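Putative polyketide cyclase (Bacillus cereus, PDB 3K0Z) is of unknown function but, as a putative lipoprotein with a SnoaL-like domain of the NTF2 clan, may act as a polyketide cyclase. Local coordinates at residues P19-I24 / I97-V102; K106-L111 / I127-V132. All blocks are in the same frame, centred on the assembly; numbering follows the deposited sequence.

How the interactions relate
Interaction 1 (19-24 with 97-102) and interaction 2 (106-111 with 127-132) lie in one mixed sheet, their centres 10 Å apart. Strand 22-24 is an outermost strand of the chain's sheet, followed by 93-103, 106-117 and 120-133, so the two contacts are joined through the inner pair. Leu101 N lies 2.8 Å from Thr108 O, a probable hydrogen bond, and Leu100 CD1 packs 3.6 Å from Ala109 CB. One face of both contacts meets helix 30-49. The other reaches the second subunit: Asp99 of each chain forms a salt bridge with Lys106 of the other, so the dimer interface joins the two contacts a second time.

Interaction 1: P19-I24 / I97-V102; sequences PKAMTI and IEDLLV
Pro19 leads the 19-24 segment in alongside Ile97, opening a parallel edge-strand pairing in the mixed sheet of this SnoaL-like, NTF2-clan fold. Pro19 CB lies 3.9 Å from Ile97 CG2, and its CG turns to the CD2 branch of Leu100. Next, Lys20 N donates to Ile97 O at 3.0 Å. In the conformer given, one of two modelled, the Lys20 side chain runs beside that of Glu98, its CE 3.4 Å from Glu98 OE2, but NZ remains too far for a salt bridge with that carboxylate; its charged partner is Glu96, while Glu98 OE2 is held by Ser112 OG. Two residues of this strand, Glu98 and Asp99, stand opposite the single Arg110 of the next strand, 106-117, which makes a classic beta bulge. Ala21 O accepts from Leu100 N.

From Met22 on, the pairing is regular: the axes of strands 22-24 and 97-102 diverge by only 4° and approach to 4.7 Å. Selenomethionine Met22 rests CG on Leu100 CB at 3.8 Å, but a bend at chi3 (-64°) turns CE aside; helix 30-49 lies against this face, touching Met22, Ile24 and Leu100. Thr23 N donates to Leu100 O, and Thr23 O receives Val102 N at 2.7 Å in a bond 167° straight at the hydrogen. Thr23 and Leu101 project from the reverse face, toward the second subunit, with Thr23 CB 3.8 Å from Leu101 CD2. Ile24, also given in one of two conformers, lays CG2 beside Val102 CB on the helix-facing side.

The carboxylate of Asp99 is shared: OD2 forms a salt bridge with Lys106 of the second subunit, whereas OD1 accepts a hydrogen bond from a water, 2.6 Å away, which bridges it to Thr23 OG1.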
loop_
_atom_site.group_PDB
_atom_site.type_symbol
_atom_site.label_atom_id
_atom_site.label_comp_id
_atom_site.label_asym_id
_atom_site.label_seq_id
_atom_site.Cartn_x
_atom_site.Cartn_y
_atom_site.Cartn_z
ATOM N N PRO A 19 -11.136 -11.387 -4.512
ATOM C CA PRO A 19 -11.083 -9.927 -4.569
ATOM C C PRO A 19 -12.445 -9.314 -4.811
ATOM O O PRO A 19 -13.192 -9.806 -5.650
ATOM C CB PRO A 19 -10.179 -9.657 -5.757
ATOM C CG PRO A 19 -9.333 -10.927 -5.887
ATOM C CD PRO A 19 -10.292 -12.022 -5.537
ATOM N N LYS A 20 -12.772 -8.262 -4.061
ATOM C CA LYS A 20 -14.019 -7.566 -4.218
ATOM C C LYS A 20 -13.991 -6.668 -5.454
ATOM O O LYS A 20 -15.042 -6.385 -6.031
ATOM C CB LYS A 20 -14.339 -6.726 -2.981
ATOM C CG LYS A 20 -14.608 -7.540 -1.751
ATOM C CD LYS A 20 -15.437 -6.754 -0.735
ATOM C CE LYS A 20 -15.248 -7.321 0.665
ATOM N NZ LYS A 20 -15.078 -8.808 0.681
ATOM N N ALA A 21 -12.799 -6.219 -5.837
ATOM C CA ALA A 21 -12.577 -5.407 -7.052
ATOM C C ALA A 21 -11.201 -5.781 -7.600
ATOM O O ALA A 21 -10.310 -6.181 -6.840
ATOM C CB ALA A 21 -12.655 -3.908 -6.727
HETATM N N MSE A 22 -11.038 -5.713 -8.914
HETATM C CA MSE A 22 -9.759 -5.997 -9.549
HETATM C C MSE A 22 -9.563 -5.184 -10.790
HETATM O O MSE A 22 -10.521 -4.963 -11.524
HETATM C CB MSE A 22 -9.696 -7.451 -10.055
HETATM C CG MSE A 22 -9.366 -8.456 -9.084
HETATM SE SE MSE A 22 -9.069 -10.226 -9.904
HETATM C CE MSE A 22 -10.640 -10.600 -10.556
ATOM N N THR A 23 -8.313 -4.813 -11.047
ATOM C CA THR A 23 -7.898 -4.241 -12.288
ATOM C C THR A 23 -6.723 -5.075 -12.824
ATOM O O THR A 23 -5.675 -5.221 -12.171
ATOM C CB THR A 23 -7.490 -2.763 -12.096
ATOM O OG1 THR A 23 -8.613 -2.034 -11.596
ATOM C CG2 THR A 23 -7.015 -2.166 -13.388
ATOM N N ILE A 24 -6.907 -5.635 -14.011
ATOM C CA ILE A 24 -5.864 -6.423 -14.646
ATOM C C ILE A 24 -5.397 -5.835 -15.983
ATOM O O ILE A 24 -6.190 -5.583 -16.889
ATOM C CB ILE A 24 -6.302 -7.861 -14.892
ATOM C CG1 ILE A 24 -6.913 -8.476 -13.611
ATOM C CG2 ILE A 24 -5.085 -8.632 -15.396
ATOM C CD1 ILE A 24 -7.581 -9.874 -13.787
ATOM N N ILE A 97 -9.766 -9.640 0.631
ATOM C CA ILE A 97 -9.108 -8.843 -0.381
ATOM C C ILE A 97 -10.120 -7.801 -0.919
ATOM O O ILE A 97 -11.142 -8.143 -1.585
ATOM C CB ILE A 97 -8.585 -9.742 -1.582
ATOM C CG1 ILE A 97 -7.668 -10.884 -1.113
ATOM C CG2 ILE A 97 -7.918 -8.861 -2.700
ATOM C CD1 ILE A 97 -7.345 -11.928 -2.241
ATOM N N GLU A 98 -9.874 -6.544 -0.583
ATOM C CA GLU A 98 -10.699 -5.468 -1.074
ATOM C C GLU A 98 -10.421 -5.079 -2.517
ATOM O O GLU A 98 -11.352 -4.764 -3.273
ATOM C CB GLU A 98 -10.602 -4.234 -0.192
ATOM C CG GLU A 98 -10.984 -4.471 1.257
ATOM C CD GLU A 98 -12.447 -4.814 1.436
ATOM O OE1 GLU A 98 -13.275 -4.239 0.716
ATOM O OE2 GLU A 98 -12.771 -5.670 2.270
ATOM N N ASP A 99 -9.179 -5.114 -2.936
ATOM C CA ASP A 99 -8.859 -4.684 -4.287
ATOM C C ASP A 99 -7.529 -5.344 -4.679
ATOM O O ASP A 99 -6.671 -5.576 -3.829
ATOM C CB ASP A 99 -8.826 -3.161 -4.336
ATOM C CG ASP A 99 -8.852 -2.576 -5.770
ATOM O OD1 ASP A 99 -9.032 -3.310 -6.763
ATOM O OD2 ASP A 99 -8.655 -1.333 -5.874
ATOM N N LEU A 100 -7.444 -5.762 -5.929
ATOM C CA LEU A 100 -6.256 -6.352 -6.499
ATOM C C LEU A 100 -5.901 -5.688 -7.823
ATOM O O LEU A 100 -6.715 -5.718 -8.780
ATOM C CB LEU A 100 -6.516 -7.844 -6.722
ATOM C CG LEU A 100 -5.367 -8.797 -6.602
ATOM C CD1 LEU A 100 -4.777 -8.784 -5.122
ATOM C CD2 LEU A 100 -5.782 -10.202 -7.091
ATOM N N LEU A 101 -4.695 -5.125 -7.918
ATOM C CA LEU A 101 -4.219 -4.402 -9.160
ATOM C C LEU A 101 -3.069 -5.210 -9.759
ATOM O O LEU A 101 -2.012 -5.382 -9.117
ATOM C CB LEU A 101 -3.751 -3.004 -8.834
ATOM C CG LEU A 101 -4.749 -2.311 -7.899
ATOM C CD1 LEU A 101 -4.149 -0.937 -7.375
ATOM C CD2 LEU A 101 -6.124 -2.163 -8.598
ATOM N N VAL A 102 -3.267 -5.704 -10.979
ATOM C CA VAL A 102 -2.306 -6.659 -11.586
ATOM C C VAL A 102 -1.655 -6.075 -12.839
ATOM O O VAL A 102 -2.326 -5.808 -13.799
ATOM C CB VAL A 102 -2.987 -8.006 -11.868
ATOM C CG1 VAL A 102 -1.979 -8.995 -12.384
ATOM C CG2 VAL A 102 -3.727 -8.548 -10.570
HETATM O O HOH W 1 -9.757 -2.225 -9.057
#

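Interaction 2: K106-L111 / I127-V132; sequences KVTARL and IDILHV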
loop_
_atom_site.group_PDB
_atom_site.type_symbol
_atom_site.label_atom_id
_atom_site.label_comp_id
_atom_site.label_asym_id
_atom_site.label_seq_id
_atom_site.Cartn_x
_atom_site.Cartn_y
_atom_site.Cartn_z
ATOM N N LYS A 106 3.899 -7.390 -11.105
ATOM C CA LYS A 106 3.566 -6.865 -9.780
ATOM C C LYS A 106 2.067 -6.969 -9.493
ATOM O O LYS A 106 1.210 -6.869 -10.397
ATOM C CB LYS A 106 4.059 -5.408 -9.642
ATOM C CG LYS A 106 5.600 -5.188 -9.694
ATOM C CD LYS A 106 6.238 -4.937 -8.373
ATOM C CE LYS A 106 7.771 -4.798 -8.494
ATOM N NZ LYS A 106 8.309 -3.496 -8.992
ATOM N N VAL A 107 1.747 -7.229 -8.227
ATOM C CA VAL A 107 0.350 -7.268 -7.777
ATOM C C VAL A 107 0.240 -6.360 -6.551
ATOM O O VAL A 107 1.013 -6.491 -5.630
ATOM C CB VAL A 107 -0.106 -8.707 -7.376
ATOM C CG1 VAL A 107 -1.562 -8.699 -6.796
ATOM C CG2 VAL A 107 -0.058 -9.627 -8.544
ATOM N N THR A 108 -0.707 -5.434 -6.551
ATOM C CA THR A 108 -0.997 -4.662 -5.343
ATOM C C THR A 108 -2.271 -5.210 -4.769
ATOM O O THR A 108 -3.249 -5.349 -5.510
ATOM C CB THR A 108 -1.245 -3.209 -5.666
ATOM O OG1 THR A 108 -0.104 -2.677 -6.372
ATOM C CG2 THR A 108 -1.501 -2.437 -4.356
ATOM N N ALA A 109 -2.259 -5.527 -3.483
ATOM C CA ALA A 109 -3.456 -5.965 -2.778
ATOM C C ALA A 109 -3.789 -4.994 -1.667
ATOM O O ALA A 109 -2.875 -4.585 -0.912
ATOM C CB ALA A 109 -3.273 -7.424 -2.172
ATOM N N ARG A 110 -5.078 -4.651 -1.549
ATOM C CA ARG A 110 -5.556 -3.907 -0.414
ATOM C C ARG A 110 -6.429 -4.859 0.396
ATOM O O ARG A 110 -7.431 -5.403 -0.120
ATOM C CB ARG A 110 -6.357 -2.672 -0.839
ATOM C CG ARG A 110 -6.936 -1.873 0.291
ATOM C CD ARG A 110 -7.505 -0.498 -0.175
ATOM N NE ARG A 110 -8.658 -0.593 -1.067
ATOM C CZ ARG A 110 -9.908 -0.774 -0.673
ATOM N NH1 ARG A 110 -10.200 -0.967 0.594
ATOM N NH2 ARG A 110 -10.878 -0.805 -1.577
ATOM N N LEU A 111 -6.078 -5.025 1.653
ATOM C CA LEU A 111 -6.725 -5.997 2.543
ATOM C C LEU A 111 -7.546 -5.383 3.657
ATOM O O LEU A 111 -7.301 -4.229 4.046
ATOM C CB LEU A 111 -5.654 -6.883 3.182
ATOM C CG LEU A 111 -4.710 -7.712 2.276
ATOM C CD1 LEU A 111 -5.445 -8.429 1.048
ATOM C CD2 LEU A 111 -3.452 -6.928 1.819
ATOM N N ILE A 127 -1.972 -2.697 2.932
ATOM C CA ILE A 127 -1.669 -2.659 1.491
ATOM C C ILE A 127 -0.336 -3.388 1.267
ATOM O O ILE A 127 0.651 -3.129 1.997
ATOM C CB ILE A 127 -1.560 -1.217 0.887
ATOM C CG1 ILE A 127 -2.808 -0.376 1.194
ATOM C CG2 ILE A 127 -1.343 -1.354 -0.619
ATOM C CD1 ILE A 127 -2.728 1.108 0.784
ATOM N N ASP A 128 -0.308 -4.294 0.280
ATOM C CA ASP A 128 0.874 -5.076 -0.021
ATOM C C ASP A 128 1.199 -4.945 -1.480
ATOM O O ASP A 128 0.296 -4.903 -2.314
ATOM C CB ASP A 128 0.663 -6.575 0.185
ATOM C CG ASP A 128 0.291 -6.979 1.611
ATOM O OD1 ASP A 128 0.052 -6.115 2.503
ATOM O OD2 ASP A 128 0.266 -8.216 1.850
ATOM N N ILE A 129 2.485 -4.917 -1.786
ATOM C CA ILE A 129 2.969 -4.977 -3.161
ATOM C C ILE A 129 3.745 -6.301 -3.263
ATOM O O ILE A 129 4.723 -6.529 -2.529
ATOM C CB ILE A 129 3.892 -3.815 -3.526
ATOM C CG1 ILE A 129 3.105 -2.493 -3.488
ATOM C CG2 ILE A 129 4.493 -4.068 -4.927
ATOM C CD1 ILE A 129 3.986 -1.256 -3.450
ATOM N N LEU A 130 3.286 -7.148 -4.167
ATOM C CA LEU A 130 3.876 -8.471 -4.388
ATOM C C LEU A 130 4.588 -8.543 -5.736
ATOM O O LEU A 130 4.038 -8.103 -6.724
ATOM C CB LEU A 130 2.767 -9.500 -4.379
ATOM C CG LEU A 130 1.758 -9.526 -3.234
ATOM C CD1 LEU A 130 0.654 -10.529 -3.638
ATOM C CD2 LEU A 130 2.328 -9.861 -1.859
ATOM N N HIS A 131 5.791 -9.121 -5.767
ATOM C CA HIS A 131 6.504 -9.398 -7.006
ATOM C C HIS A 131 6.282 -10.880 -7.290
ATOM O O HIS A 131 6.586 -11.738 -6.441
ATOM C CB HIS A 131 7.962 -9.143 -6.825
ATOM C CG HIS A 131 8.687 -8.786 -8.079
ATOM N ND1 HIS A 131 9.969 -8.276 -8.062
ATOM C CD2 HIS A 131 8.306 -8.815 -9.378
ATOM C CE1 HIS A 131 10.354 -8.038 -9.305
ATOM N NE2 HIS A 131 9.362 -8.358 -10.122
ATOM N N VAL A 132 5.722 -11.184 -8.452
ATOM C CA VAL A 132 5.368 -12.572 -8.813
ATOM C C VAL A 132 6.149 -13.016 -10.032
ATOM O O VAL A 132 6.172 -12.279 -10.991
ATOM C CB VAL A 132 3.879 -12.693 -9.168
ATOM C CG1 VAL A 132 3.485 -14.183 -9.329
ATOM C CG2 VAL A 132 3.020 -12.001 -8.107
#
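Lys106 lays its CE methylene over the ring of His131: CE sits 4.0 Å from the ring centroid and 4° off the normal, a CH-pi contact over the middle of the face. A bend at chi2 (-103°) sets the direction of CD, which rests on Ile129 CG2 at 4.0 Å. Farther along the same face, Thr108 and Ile127 run side by side with their CG2 methyls touching. On the reverse face Val107 meets Val132 through their CG2 methyls, 3.9 Å apart, and Leu111 crosses Asp128 at about a right angle, its CD2 methyl 3.7 Å from Asp128 OD1.

Beneath these side chains lie two hydrogen-bonded pairs. Val107 N donates to Leu130 O and Leu130 N returns to Val107 O at 2.8 Å, the latter bond nearly straight at 175°. Ala109 and Asp128 repeat the exchange, with Asp128 N 2.8 Å from Ala109 O. Lys106-His131, Thr108-Ile129 and Arg110-Ile127 are non-hydrogen-bonded pairs; at the middle one the CA atoms of Thr108 and Ile129 close to 4.5 Å.

A second shell fixes the polar ends. Glu139 OE2 hydrogen-bonds His131 ND1, a bond that would limit rotation of the ring under Lys106 CE, and Lys106 NZ reaches Asp99 of the second subunit. Thr108 OG1 bonds its own counterpart in that subunit, and Arg110 makes a cation-pi contact with Trp141 of the second subunit. On the reverse face Tyr44 OH of helix 30-49 holds Asp128 OD2, and Leu130 packs on Phe43 and Tyr44. One face therefore serves the dimer and the other the helix, about a two-stranded antiparallel hairpin, 106-117 with 120-133, in the curved sheet of the NTF2-like alpha+beta fold.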